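6'''-hydroxyparomomycin C oxidase (PDB 7DVE) uses FAD and molecular oxygen to oxidise the C3 hydroxyl of the sugar in C-glycosides such as isoorientin and mangiferin, releasing hydrogen peroxide. Local coordinates at residues A[235-240]-A[248-253]; A[12-17]-A[35-40]. One frame throughout, in Å; residues are numbered along the deposited sequence.

Contact 1 of 2, residues A[235-240]-A[248-253]; sequences SLVTRV and AGVVVT. With FAD (flavin-adenine dinucleotide), chain C.
Leu236 and Thr253 bond to each other through both backbone groups: Leu236 N reaches Thr253 O at 2.9 Å, and Thr253 N returns to Leu236 O in a nearly straight bond (N-H...O 173°). Thr238 N gives a third bond to Val251 O and Val251 N a fourth to Arg239 O. Between them, Val237 CA lies 3.2 Å from Val251 O in a CA-H...O contact, and Val252 CA makes a like contact with Leu236 O. The strands 235-243 and 246-254 form an antiparallel beta hairpin, with a classic bulge where Ala248 and Gly249 both face Leu241; the backbone angles of Gly249 would jam a CB against the preceding carbonyl. Among apolar contacts, Val237 CG1, anti to its own N (chi1 176°), lies 3.9 Å from Val250 CB. On the other face, Arg239 and Val251 run side by side; Val251 CG2 meets Arg239 CB at 3.6 Å and sits over the centre of one guanidinium face. As for the cofactor, Val237 N donates to adenine N1A of FAD at 3.1 Å, while N6A makes a weak bond back to Val237 O, and Leu236 CD1 lies 3.6 Å from N6A.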
ATOM      1  N   SER A 235     -16.598  -9.423   7.525  1.00 70.27           N
ATOM      2  CA  SER A 235     -17.029  -8.795   8.771  1.00 71.52           C
ATOM      3  C   SER A 235     -16.828  -7.293   8.632  1.00 70.29           C
ATOM      4  O   SER A 235     -15.687  -6.815   8.660  1.00 68.75           O
ATOM      5  CB  SER A 235     -16.254  -9.346   9.963  1.00 67.73           C
ATOM      6  OG  SER A 235     -16.600 -10.702  10.181  1.00 72.50           O
ATOM      7  N   LEU A 236     -17.929  -6.555   8.479  1.00 69.82           N
ATOM      8  CA  LEU A 236     -17.865  -5.117   8.277  1.00 70.05           C
ATOM      9  C   LEU A 236     -17.929  -4.387   9.609  1.00 71.86           C
ATOM     10  O   LEU A 236     -18.851  -4.601  10.397  1.00 74.04           O
ATOM     11  CB  LEU A 236     -19.002  -4.648   7.374  1.00 71.41           C
ATOM     12  CG  LEU A 236     -19.190  -3.133   7.261  1.00 69.50           C
ATOM     13  CD1 LEU A 236     -18.024  -2.479   6.519  1.00 66.09           C
ATOM     14  CD2 LEU A 236     -20.510  -2.821   6.576  1.00 68.04           C
ATOM     15  N   VAL A 237     -16.950  -3.533   9.859  1.00 69.44           N
ATOM     16  CA  VAL A 237     -16.970  -2.655  11.019  1.00 69.53           C
ATOM     17  C   VAL A 237     -17.679  -1.370  10.605  1.00 73.40           C
ATOM     18  O   VAL A 237     -17.213  -0.657   9.708  1.00 72.41           O
ATOM     19  CB  VAL A 237     -15.550  -2.378  11.540  1.00 68.45           C
ATOM     20  CG1 VAL A 237     -15.569  -1.375  12.696  1.00 70.21           C
ATOM     21  CG2 VAL A 237     -14.895  -3.673  11.996  1.00 67.11           C
ATOM     22  N   THR A 238     -18.823  -1.090  11.241  1.00 71.59           N
ATOM     23  CA  THR A 238     -19.600   0.103  10.939  1.00 73.82           C
ATOM     24  C   THR A 238     -19.348   1.244  11.914  1.00 76.60           C
ATOM     25  O   THR A 238     -19.665   2.393  11.590  1.00 71.71           O
ATOM     26  CB  THR A 238     -21.097  -0.221  10.930  1.00 74.06           C
ATOM     27  OG1 THR A 238     -21.449  -0.857  12.160  1.00 81.17           O
ATOM     28  CG2 THR A 238     -21.425  -1.163   9.801  1.00 73.02           C
ATOM     29  N   ARG A 239     -18.756   0.965  13.078  1.00 78.12           N
ATOM     30  CA  ARG A 239     -18.599   1.991  14.098  1.00 76.85           C
ATOM     31  C   ARG A 239     -17.476   1.612  15.058  1.00 75.67           C
ATOM     32  O   ARG A 239     -17.341   0.447  15.440  1.00 75.48           O
ATOM     33  CB  ARG A 239     -19.906   2.181  14.872  1.00 77.10           C
ATOM     34  CG  ARG A 239     -20.094   3.559  15.450  1.00 82.36           C
ATOM     35  CD  ARG A 239     -21.364   3.647  16.323  1.00 89.46           C
ATOM     36  NE  ARG A 239     -22.439   2.790  15.830  1.00 95.11           N
ATOM     37  CZ  ARG A 239     -23.400   2.271  16.585  1.00 98.76           C
ATOM     38  NH1 ARG A 239     -23.456   2.500  17.889  1.00 97.79           N
ATOM     39  NH2 ARG A 239     -24.338   1.514  16.015  1.00100.14           N
ATOM     40  N   VAL A 240     -16.687   2.608  15.446  1.00 76.46           N
ATOM     41  CA  VAL A 240     -15.811   2.500  16.605  1.00 77.16           C
ATOM     42  C   VAL A 240     -16.601   2.943  17.831  1.00 81.02           C
ATOM     43  O   VAL A 240     -17.030   4.100  17.918  1.00 79.99           O
ATOM     44  CB  VAL A 240     -14.546   3.350  16.437  1.00 76.87           C
ATOM     45  CG1 VAL A 240     -13.696   3.281  17.713  1.00 75.10           C
ATOM     46  CG2 VAL A 240     -13.749   2.897  15.207  1.00 72.92           C
ATOM     47  N   ALA A 248     -13.631   2.123  22.895  1.00 83.03           N
ATOM     48  CA  ALA A 248     -14.296   1.101  23.693  1.00 83.90           C
ATOM     49  C   ALA A 248     -14.594  -0.182  22.945  1.00 82.55           C
ATOM     50  O   ALA A 248     -14.788  -1.215  23.597  1.00 83.76           O
ATOM     51  CB  ALA A 248     -15.608   1.639  24.279  1.00 88.45           C
ATOM     52  N   GLY A 249     -14.642  -0.170  21.619  1.00 81.40           N
ATOM     53  CA  GLY A 249     -14.863  -1.410  20.901  1.00 79.22           C
ATOM     54  C   GLY A 249     -15.176  -1.120  19.452  1.00 77.95           C
ATOM     55  O   GLY A 249     -14.866  -0.044  18.946  1.00 77.99           O
ATOM     56  N   VAL A 250     -15.821  -2.086  18.807  1.00 77.01           N
ATOM     57  CA  VAL A 250     -16.257  -1.943  17.423  1.00 76.44           C
ATOM     58  C   VAL A 250     -17.624  -2.591  17.278  1.00 79.60           C
ATOM     59  O   VAL A 250     -17.996  -3.478  18.048  1.00 82.38           O
ATOM     60  CB  VAL A 250     -15.254  -2.557  16.420  1.00 76.09           C
ATOM     61  CG1 VAL A 250     -14.011  -1.696  16.327  1.00 74.05           C
ATOM     62  CG2 VAL A 250     -14.899  -4.002  16.800  1.00 75.29           C
ATOM     63  N   VAL A 251     -18.396  -2.094  16.317  1.00 79.15           N
ATOM     64  CA  VAL A 251     -19.643  -2.718  15.882  1.00 81.16           C
ATOM     65  C   VAL A 251     -19.364  -3.486  14.598  1.00 79.04           C
ATOM     66  O   VAL A 251     -18.885  -2.913  13.611  1.00 75.09           O
ATOM     67  CB  VAL A 251     -20.760  -1.681  15.682  1.00 82.51           C
ATOM     68  CG1 VAL A 251     -22.114  -2.363  15.636  1.00 84.73           C
ATOM     69  CG2 VAL A 251     -20.739  -0.692  16.827  1.00 84.60           C
ATOM     70  N   VAL A 252     -19.666  -4.782  14.611  1.00 81.53           N
ATOM     71  CA  VAL A 252     -19.316  -5.691  13.529  1.00 81.00           C
ATOM     72  C   VAL A 252     -20.596  -6.275  12.960  1.00 82.61           C
ATOM     73  O   VAL A 252     -21.418  -6.827  13.697  1.00 84.84           O
ATOM     74  CB  VAL A 252     -18.382  -6.815  14.007  1.00 77.28           C
ATOM     75  CG1 VAL A 252     -18.114  -7.776  12.865  1.00 79.24           C
ATOM     76  CG2 VAL A 252     -17.089  -6.238  14.526  1.00 74.84           C
ATOM     77  N   THR A 253     -20.751  -6.170  11.654  1.00 82.12           N
ATOM     78  CA  THR A 253     -21.823  -6.837  10.942  1.00 86.50           C
ATOM     79  C   THR A 253     -21.256  -8.042  10.208  1.00 86.98           C
ATOM     80  O   THR A 253     -20.242  -7.932   9.505  1.00 81.59           O
ATOM     81  CB  THR A 253     -22.494  -5.878   9.965  1.00 86.45           C
ATOM     82  OG1 THR A 253     -22.529  -4.567  10.548  1.00 86.99           O
ATOM     83  CG2 THR A 253     -23.900  -6.338   9.666  1.00 93.64           C
TER
HETATM   84  PA  FAD C 801      -5.134  -2.210   2.321  1.00 52.71           P
HETATM   85  O1A FAD C 801      -6.169  -1.578   1.468  1.00 53.98           O
HETATM   86  O2A FAD C 801      -4.015  -2.933   1.673  1.00 51.84           O
HETATM   87  O5B FAD C 801      -6.004  -3.172   3.281  1.00 55.82           O
HETATM   88  C5B FAD C 801      -7.079  -2.611   4.039  1.00 52.77           C
HETATM   89  C4B FAD C 801      -8.119  -3.667   4.313  1.00 54.23           C
HETATM   90  O4B FAD C 801      -9.124  -3.016   5.145  1.00 55.29           O
HETATM   91  C3B FAD C 801      -8.852  -4.075   3.019  1.00 56.76           C
HETATM   92  O3B FAD C 801      -8.813  -5.511   2.913  1.00 55.53           O
HETATM   93  C2B FAD C 801     -10.280  -3.589   3.311  1.00 54.00           C
HETATM   94  O2B FAD C 801     -11.265  -4.476   2.777  1.00 53.14           O
HETATM   95  C1B FAD C 801     -10.351  -3.652   4.823  1.00 56.53           C
HETATM   96  N9A FAD C 801     -11.479  -2.798   5.345  1.00 58.82           N
HETATM   97  C8A FAD C 801     -11.619  -1.514   4.976  1.00 57.00           C
HETATM   98  N7A FAD C 801     -12.689  -1.008   5.598  1.00 58.51           N
HETATM   99  C5A FAD C 801     -13.227  -1.971   6.349  1.00 61.01           C
HETATM  100  C6A FAD C 801     -14.288  -1.965   7.168  1.00 63.10           C
HETATM  101  N6A FAD C 801     -14.955  -0.815   7.259  1.00 63.88           N
HETATM  102  N1A FAD C 801     -14.668  -3.052   7.866  1.00 63.15           N
HETATM  103  C2A FAD C 801     -13.917  -4.220   7.718  1.00 63.43           C
HETATM  104  N3A FAD C 801     -12.797  -4.202   6.865  1.00 60.31           N
HETATM  105  C4A FAD C 801     -12.476  -3.079   6.199  1.00 60.47           C
HETATM  106  N1  FAD C 801       2.502  -0.531  -2.833  1.00 46.90           N
HETATM  107  C2  FAD C 801       3.873  -0.449  -2.655  1.00 48.94           C
HETATM  108  O2  FAD C 801       4.287   0.024  -1.603  1.00 47.44           O
HETATM  109  N3  FAD C 801       4.746  -0.885  -3.664  1.00 49.43           N
HETATM  110  C4  FAD C 801       4.226  -1.457  -4.847  1.00 46.34           C
HETATM  111  O4  FAD C 801       5.004  -1.859  -5.718  1.00 44.99           O
HETATM  112  C4X FAD C 801       2.847  -1.531  -5.009  1.00 47.60           C
HETATM  113  N5  FAD C 801       2.280  -2.014  -6.143  1.00 48.00           N
HETATM  114  C5X FAD C 801       0.929  -2.195  -6.199  1.00 47.91           C
HETATM  115  C6  FAD C 801       0.331  -2.825  -7.307  1.00 46.89           C
HETATM  116  C7  FAD C 801      -1.036  -3.075  -7.366  1.00 47.81           C
HETATM  117  C7M FAD C 801      -1.661  -3.780  -8.597  1.00 47.59           C
HETATM  118  C8  FAD C 801      -1.846  -2.683  -6.299  1.00 47.10           C
HETATM  119  C8M FAD C 801      -3.362  -2.949  -6.353  1.00 46.92           C
HETATM  120  C9  FAD C 801      -1.263  -2.046  -5.194  1.00 48.01           C
HETATM  121  C9A FAD C 801       0.120  -1.792  -5.136  1.00 46.91           C
HETATM  122  N10 FAD C 801       0.684  -1.162  -4.080  1.00 48.35           N
HETATM  123  C10 FAD C 801       2.012  -1.068  -3.989  1.00 47.89           C
HETATM  124  C1' FAD C 801      -0.115  -0.577  -2.966  1.00 47.91           C
HETATM  125  C2' FAD C 801      -0.246  -1.463  -1.721  1.00 49.69           C
HETATM  126  O2' FAD C 801      -1.041  -2.611  -2.063  1.00 49.02           O
HETATM  127  C3' FAD C 801      -0.868  -0.651  -0.536  1.00 48.66           C
HETATM  128  O3' FAD C 801      -0.019   0.458  -0.207  1.00 49.14           O
HETATM  129  C4' FAD C 801      -0.967  -1.502   0.731  1.00 50.60           C
HETATM  130  O4' FAD C 801      -1.747  -2.658   0.468  1.00 49.37           O
HETATM  131  C5' FAD C 801      -1.640  -0.694   1.874  1.00 52.64           C
HETATM  132  O5' FAD C 801      -1.934  -1.555   2.992  1.00 52.08           O
HETATM  133  P   FAD C 801      -3.085  -1.244   4.086  1.00 53.84           P
HETATM  134  O1P FAD C 801      -3.335  -2.407   4.981  1.00 54.13           O
HETATM  135  O2P FAD C 801      -2.712   0.059   4.678  1.00 54.87           O
HETATM  136  O3P FAD C 801      -4.502  -1.118   3.316  1.00 54.12           O

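Contact 2 of 2, residues A[12-17]-A[35-40]; sequences VAIVGS and ATIAMF. With FAD (flavin-adenine dinucleotide), chain C.
Met39 packs against Ile14 and the turn that follows it, at the end of a right-handed beta-alpha-beta crossover in which helix 19-31 links the parallel strands 12-15 and 37-40. This is the nucleotide-binding Rossmann-type unit of GMC oxidoreductases, and Gly16 fits the first glycine of a GxGxxG pattern. Five backbone bonds join the segments, from Val12 N to Thr36 O at one end to Gly16 N to Phe40 O (2.9 Å) at the other. The Met39 side chain starts at CB, 4.1 Å from Ile14 O. CG, anti to the backbone N (chi1 178°), carries the chain along to Gly16 O at 3.8 Å. SD lies against Ser17 CB (3.6 Å), and the bend at chi3 (-94°) brings CE to 3.5 Å from Gly16 O and to Ile14 CG2. An alanine here would take away SD and CE and would probably open a gap beside Ser17 CB and Ile14 CG2, leaving the turn at Gly16 and Ser17 less firmly packed beside the FAD ribose. On the same face, Ile14 CD1 meets Ile37 CG2 at 3.6 Å. On the reverse face, the Phe40 ring receives Ala13 CB at its edge, near the ring plane, while a neighbouring ring, Phe232, meets it at a small angle between planes. Ser17 OG is hydrogen-bonded to Glu41 OE1, a carboxylate oxygen that is also hydrogen-bonded to FAD. Gly16 CA approaches ribose O4B to 3.3 Å, where a CB would be crowded, and Val15 CG2 reaches adenine N1A at 3.5 Å.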
ATOM      1  N   VAL A  12      -7.359  -6.221  21.950  1.00 77.65           N
ATOM      2  CA  VAL A  12      -7.107  -5.393  20.777  1.00 74.48           C
ATOM      3  C   VAL A  12      -8.007  -5.860  19.641  1.00 75.94           C
ATOM      4  O   VAL A  12      -8.030  -7.055  19.302  1.00 75.97           O
ATOM      5  CB  VAL A  12      -5.629  -5.434  20.344  1.00 73.32           C
ATOM      6  CG1 VAL A  12      -5.398  -4.487  19.166  1.00 69.56           C
ATOM      7  CG2 VAL A  12      -4.720  -5.062  21.499  1.00 72.67           C
ATOM      8  N   ALA A  13      -8.732  -4.914  19.045  1.00 71.25           N
ATOM      9  CA  ALA A  13      -9.506  -5.162  17.837  1.00 71.03           C
ATOM     10  C   ALA A  13      -8.900  -4.375  16.684  1.00 67.74           C
ATOM     11  O   ALA A  13      -8.607  -3.186  16.824  1.00 68.44           O
ATOM     12  CB  ALA A  13     -10.972  -4.779  18.027  1.00 70.89           C
ATOM     13  N   ILE A  14      -8.717  -5.046  15.555  1.00 66.90           N
ATOM     14  CA  ILE A  14      -8.099  -4.493  14.361  1.00 65.13           C
ATOM     15  C   ILE A  14      -9.122  -4.608  13.249  1.00 65.88           C
ATOM     16  O   ILE A  14      -9.677  -5.689  13.036  1.00 66.03           O
ATOM     17  CB  ILE A  14      -6.813  -5.256  13.980  1.00 64.89           C
ATOM     18  CG1 ILE A  14      -5.769  -5.210  15.113  1.00 64.37           C
ATOM     19  CG2 ILE A  14      -6.248  -4.735  12.677  1.00 60.71           C
ATOM     20  CD1 ILE A  14      -4.814  -6.377  15.089  1.00 62.82           C
ATOM     21  N   VAL A  15      -9.398  -3.500  12.569  1.00 62.52           N
ATOM     22  CA  VAL A  15     -10.207  -3.516  11.357  1.00 60.44           C
ATOM     23  C   VAL A  15      -9.261  -3.357  10.171  1.00 59.97           C
ATOM     24  O   VAL A  15      -8.391  -2.479  10.170  1.00 61.37           O
ATOM     25  CB  VAL A  15     -11.321  -2.444  11.420  1.00 64.72           C
ATOM     26  CG1 VAL A  15     -10.788  -1.132  11.876  1.00 62.10           C
ATOM     27  CG2 VAL A  15     -12.058  -2.270  10.074  1.00 62.78           C
ATOM     28  N   GLY A  16      -9.348  -4.276   9.217  1.00 58.77           N
ATOM     29  CA  GLY A  16      -8.428  -4.262   8.103  1.00 56.98           C
ATOM     30  C   GLY A  16      -7.378  -5.351   8.161  1.00 59.56           C
ATOM     31  O   GLY A  16      -6.747  -5.558   9.205  1.00 61.13           O
ATOM     32  N   SER A  17      -7.155  -6.050   7.044  1.00 57.68           N
ATOM     33  CA  SER A  17      -6.262  -7.201   7.067  1.00 57.58           C
ATOM     34  C   SER A  17      -5.156  -7.099   6.019  1.00 56.04           C
ATOM     35  O   SER A  17      -4.567  -8.112   5.652  1.00 54.59           O
ATOM     36  CB  SER A  17      -7.057  -8.489   6.885  1.00 54.89           C
ATOM     37  OG  SER A  17      -7.345  -8.695   5.519  1.00 57.00           O
ATOM     38  N   ALA A  35      -2.080 -11.172  25.028  1.00 81.38           N
ATOM     39  CA  ALA A  35      -3.228 -10.359  24.665  1.00 83.64           C
ATOM     40  C   ALA A  35      -4.103 -11.065  23.639  1.00 82.55           C
ATOM     41  O   ALA A  35      -3.603 -11.667  22.687  1.00 82.58           O
ATOM     42  CB  ALA A  35      -2.759  -9.021  24.090  1.00 82.23           C
ATOM     43  N   THR A  36      -5.420 -10.974  23.826  1.00 81.67           N
ATOM     44  CA  THR A  36      -6.350 -11.466  22.820  1.00 79.63           C
ATOM     45  C   THR A  36      -6.548 -10.413  21.739  1.00 79.20           C
ATOM     46  O   THR A  36      -6.607  -9.214  22.027  1.00 79.00           O
ATOM     47  CB  THR A  36      -7.687 -11.832  23.448  1.00 81.43           C
ATOM     48  OG1 THR A  36      -8.179 -10.723  24.222  1.00 83.20           O
ATOM     49  CG2 THR A  36      -7.507 -13.040  24.351  1.00 80.57           C
ATOM     50  N   ILE A  37      -6.632 -10.873  20.488  1.00 76.39           N
ATOM     51  CA  ILE A  37      -6.620 -10.007  19.317  1.00 74.57           C
ATOM     52  C   ILE A  37      -7.685 -10.499  18.341  1.00 75.29           C
ATOM     53  O   ILE A  37      -7.671 -11.668  17.935  1.00 75.92           O
ATOM     54  CB  ILE A  37      -5.244  -9.996  18.625  1.00 76.35           C
ATOM     55  CG1 ILE A  37      -4.137  -9.609  19.612  1.00 77.47           C
ATOM     56  CG2 ILE A  37      -5.265  -9.069  17.405  1.00 71.62           C
ATOM     57  CD1 ILE A  37      -2.739 -10.007  19.154  1.00 71.63           C
ATOM     58  N   ALA A  38      -8.595  -9.618  17.949  1.00 73.40           N
ATOM     59  CA  ALA A  38      -9.573  -9.948  16.921  1.00 71.84           C
ATOM     60  C   ALA A  38      -9.360  -9.035  15.722  1.00 68.82           C
ATOM     61  O   ALA A  38      -9.224  -7.821  15.881  1.00 71.00           O
ATOM     62  CB  ALA A  38     -11.006  -9.822  17.450  1.00 70.39           C
ATOM     63  N   MET A  39      -9.330  -9.614  14.529  1.00 68.07           N
ATOM     64  CA  MET A  39      -9.159  -8.862  13.294  1.00 67.07           C
ATOM     65  C   MET A  39     -10.413  -9.050  12.457  1.00 66.48           C
ATOM     66  O   MET A  39     -10.850 -10.185  12.256  1.00 66.62           O
ATOM     67  CB  MET A  39      -7.922  -9.324  12.524  1.00 64.58           C
ATOM     68  CG  MET A  39      -7.703  -8.611  11.201  1.00 62.89           C
ATOM     69  SD  MET A  39      -6.258  -9.247  10.280  1.00 62.75           S
ATOM     70  CE  MET A  39      -4.978  -8.111  10.803  1.00 61.99           C
ATOM     71  N   PHE A  40     -10.998  -7.938  12.009  1.00 64.85           N
ATOM     72  CA  PHE A  40     -12.219  -7.917  11.221  1.00 65.25           C
ATOM     73  C   PHE A  40     -11.913  -7.348   9.842  1.00 65.08           C
ATOM     74  O   PHE A  40     -11.322  -6.269   9.726  1.00 65.35           O
ATOM     75  CB  PHE A  40     -13.306  -7.111  11.934  1.00 65.44           C
ATOM     76  CG  PHE A  40     -13.530  -7.550  13.352  1.00 67.46           C
ATOM     77  CD1 PHE A  40     -14.302  -8.669  13.630  1.00 68.93           C
ATOM     78  CD2 PHE A  40     -12.944  -6.866  14.405  1.00 66.44           C
ATOM     79  CE1 PHE A  40     -14.498  -9.096  14.933  1.00 70.52           C
ATOM     80  CE2 PHE A  40     -13.131  -7.285  15.705  1.00 69.45           C
ATOM     81  CZ  PHE A  40     -13.913  -8.406  15.971  1.00 71.47           C
TER
HETATM   82  PA  FAD C 801      -5.134  -2.210   2.321  1.00 52.71           P
HETATM   83  O1A FAD C 801      -6.169  -1.578   1.468  1.00 53.98           O
HETATM   84  O2A FAD C 801      -4.015  -2.933   1.673  1.00 51.84           O
HETATM   85  O5B FAD C 801      -6.004  -3.172   3.281  1.00 55.82           O
HETATM   86  C5B FAD C 801      -7.079  -2.611   4.039  1.00 52.77           C
HETATM   87  C4B FAD C 801      -8.119  -3.667   4.313  1.00 54.23           C
HETATM   88  O4B FAD C 801      -9.124  -3.016   5.145  1.00 55.29           O
HETATM   89  C3B FAD C 801      -8.852  -4.075   3.019  1.00 56.76           C
HETATM   90  O3B FAD C 801      -8.813  -5.511   2.913  1.00 55.53           O
HETATM   91  C2B FAD C 801     -10.280  -3.589   3.311  1.00 54.00           C
HETATM   92  O2B FAD C 801     -11.265  -4.476   2.777  1.00 53.14           O
HETATM   93  C1B FAD C 801     -10.351  -3.652   4.823  1.00 56.53           C
HETATM   94  N9A FAD C 801     -11.479  -2.798   5.345  1.00 58.82           N
HETATM   95  C8A FAD C 801     -11.619  -1.514   4.976  1.00 57.00           C
HETATM   96  N7A FAD C 801     -12.689  -1.008   5.598  1.00 58.51           N
HETATM   97  C5A FAD C 801     -13.227  -1.971   6.349  1.00 61.01           C
HETATM   98  C6A FAD C 801     -14.288  -1.965   7.168  1.00 63.10           C
HETATM   99  N6A FAD C 801     -14.955  -0.815   7.259  1.00 63.88           N
HETATM  100  N1A FAD C 801     -14.668  -3.052   7.866  1.00 63.15           N
HETATM  101  C2A FAD C 801     -13.917  -4.220   7.718  1.00 63.43           C
HETATM  102  N3A FAD C 801     -12.797  -4.202   6.865  1.00 60.31           N
HETATM  103  C4A FAD C 801     -12.476  -3.079   6.199  1.00 60.47           C
HETATM  104  N1  FAD C 801       2.502  -0.531  -2.833  1.00 46.90           N
HETATM  105  C2  FAD C 801       3.873  -0.449  -2.655  1.00 48.94           C
HETATM  106  O2  FAD C 801       4.287   0.024  -1.603  1.00 47.44           O
HETATM  107  N3  FAD C 801       4.746  -0.885  -3.664  1.00 49.43           N
HETATM  108  C4  FAD C 801       4.226  -1.457  -4.847  1.00 46.34           C
HETATM  109  O4  FAD C 801       5.004  -1.859  -5.718  1.00 44.99           O
HETATM  110  C4X FAD C 801       2.847  -1.531  -5.009  1.00 47.60           C
HETATM  111  N5  FAD C 801       2.280  -2.014  -6.143  1.00 48.00           N
HETATM  112  C5X FAD C 801       0.929  -2.195  -6.199  1.00 47.91           C
HETATM  113  C6  FAD C 801       0.331  -2.825  -7.307  1.00 46.89           C
HETATM  114  C7  FAD C 801      -1.036  -3.075  -7.366  1.00 47.81           C
HETATM  115  C7M FAD C 801      -1.661  -3.780  -8.597  1.00 47.59           C
HETATM  116  C8  FAD C 801      -1.846  -2.683  -6.299  1.00 47.10           C
HETATM  117  C8M FAD C 801      -3.362  -2.949  -6.353  1.00 46.92           C
HETATM  118  C9  FAD C 801      -1.263  -2.046  -5.194  1.00 48.01           C
HETATM  119  C9A FAD C 801       0.120  -1.792  -5.136  1.00 46.91           C
HETATM  120  N10 FAD C 801       0.684  -1.162  -4.080  1.00 48.35           N
HETATM  121  C10 FAD C 801       2.012  -1.068  -3.989  1.00 47.89           C
HETATM  122  C1' FAD C 801      -0.115  -0.577  -2.966  1.00 47.91           C
HETATM  123  C2' FAD C 801      -0.246  -1.463  -1.721  1.00 49.69           C
HETATM  124  O2' FAD C 801      -1.041  -2.611  -2.063  1.00 49.02           O
HETATM  125  C3' FAD C 801      -0.868  -0.651  -0.536  1.00 48.66           C
HETATM  126  O3' FAD C 801      -0.019   0.458  -0.207  1.00 49.14           O
HETATM  127  C4' FAD C 801      -0.967  -1.502   0.731  1.00 50.60           C
HETATM  128  O4' FAD C 801      -1.747  -2.658   0.468  1.00 49.37           O
HETATM  129  C5' FAD C 801      -1.640  -0.694   1.874  1.00 52.64           C
HETATM  130  O5' FAD C 801      -1.934  -1.555   2.992  1.00 52.08           O
HETATM  131  P   FAD C 801      -3.085  -1.244   4.086  1.00 53.84           P
HETATM  132  O1P FAD C 801      -3.335  -2.407   4.981  1.00 54.13           O
HETATM  133  O2P FAD C 801      -2.712   0.059   4.678  1.00 54.87           O
HETATM  134  O3P FAD C 801      -4.502  -1.118   3.316  1.00 54.12           O

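In the fold
The segments of contact 2 (12-17 and 35-40) both come earlier in the chain than those of contact 1, yet the centres of the two contacts lie only about 11 Å apart, both near the adenine end of FAD. Contact 2 pairs two strands of the five-stranded parallel sheet, in which strand 229-232 follows 37-40 at the edge; a short connection then leads into strand 235-243, the first strand of the hairpin of contact 1, which belongs to a separate three-stranded antiparallel sheet. Phe40 bridges the two sheets: its CD1 is 3.8 Å from Val252 CG2. Val15 CG2 and Val237 CG2 also touch. Together the contacts form part of the FAD pocket, 12-17 bordering the ribose and adenine and 235-240 the adenine.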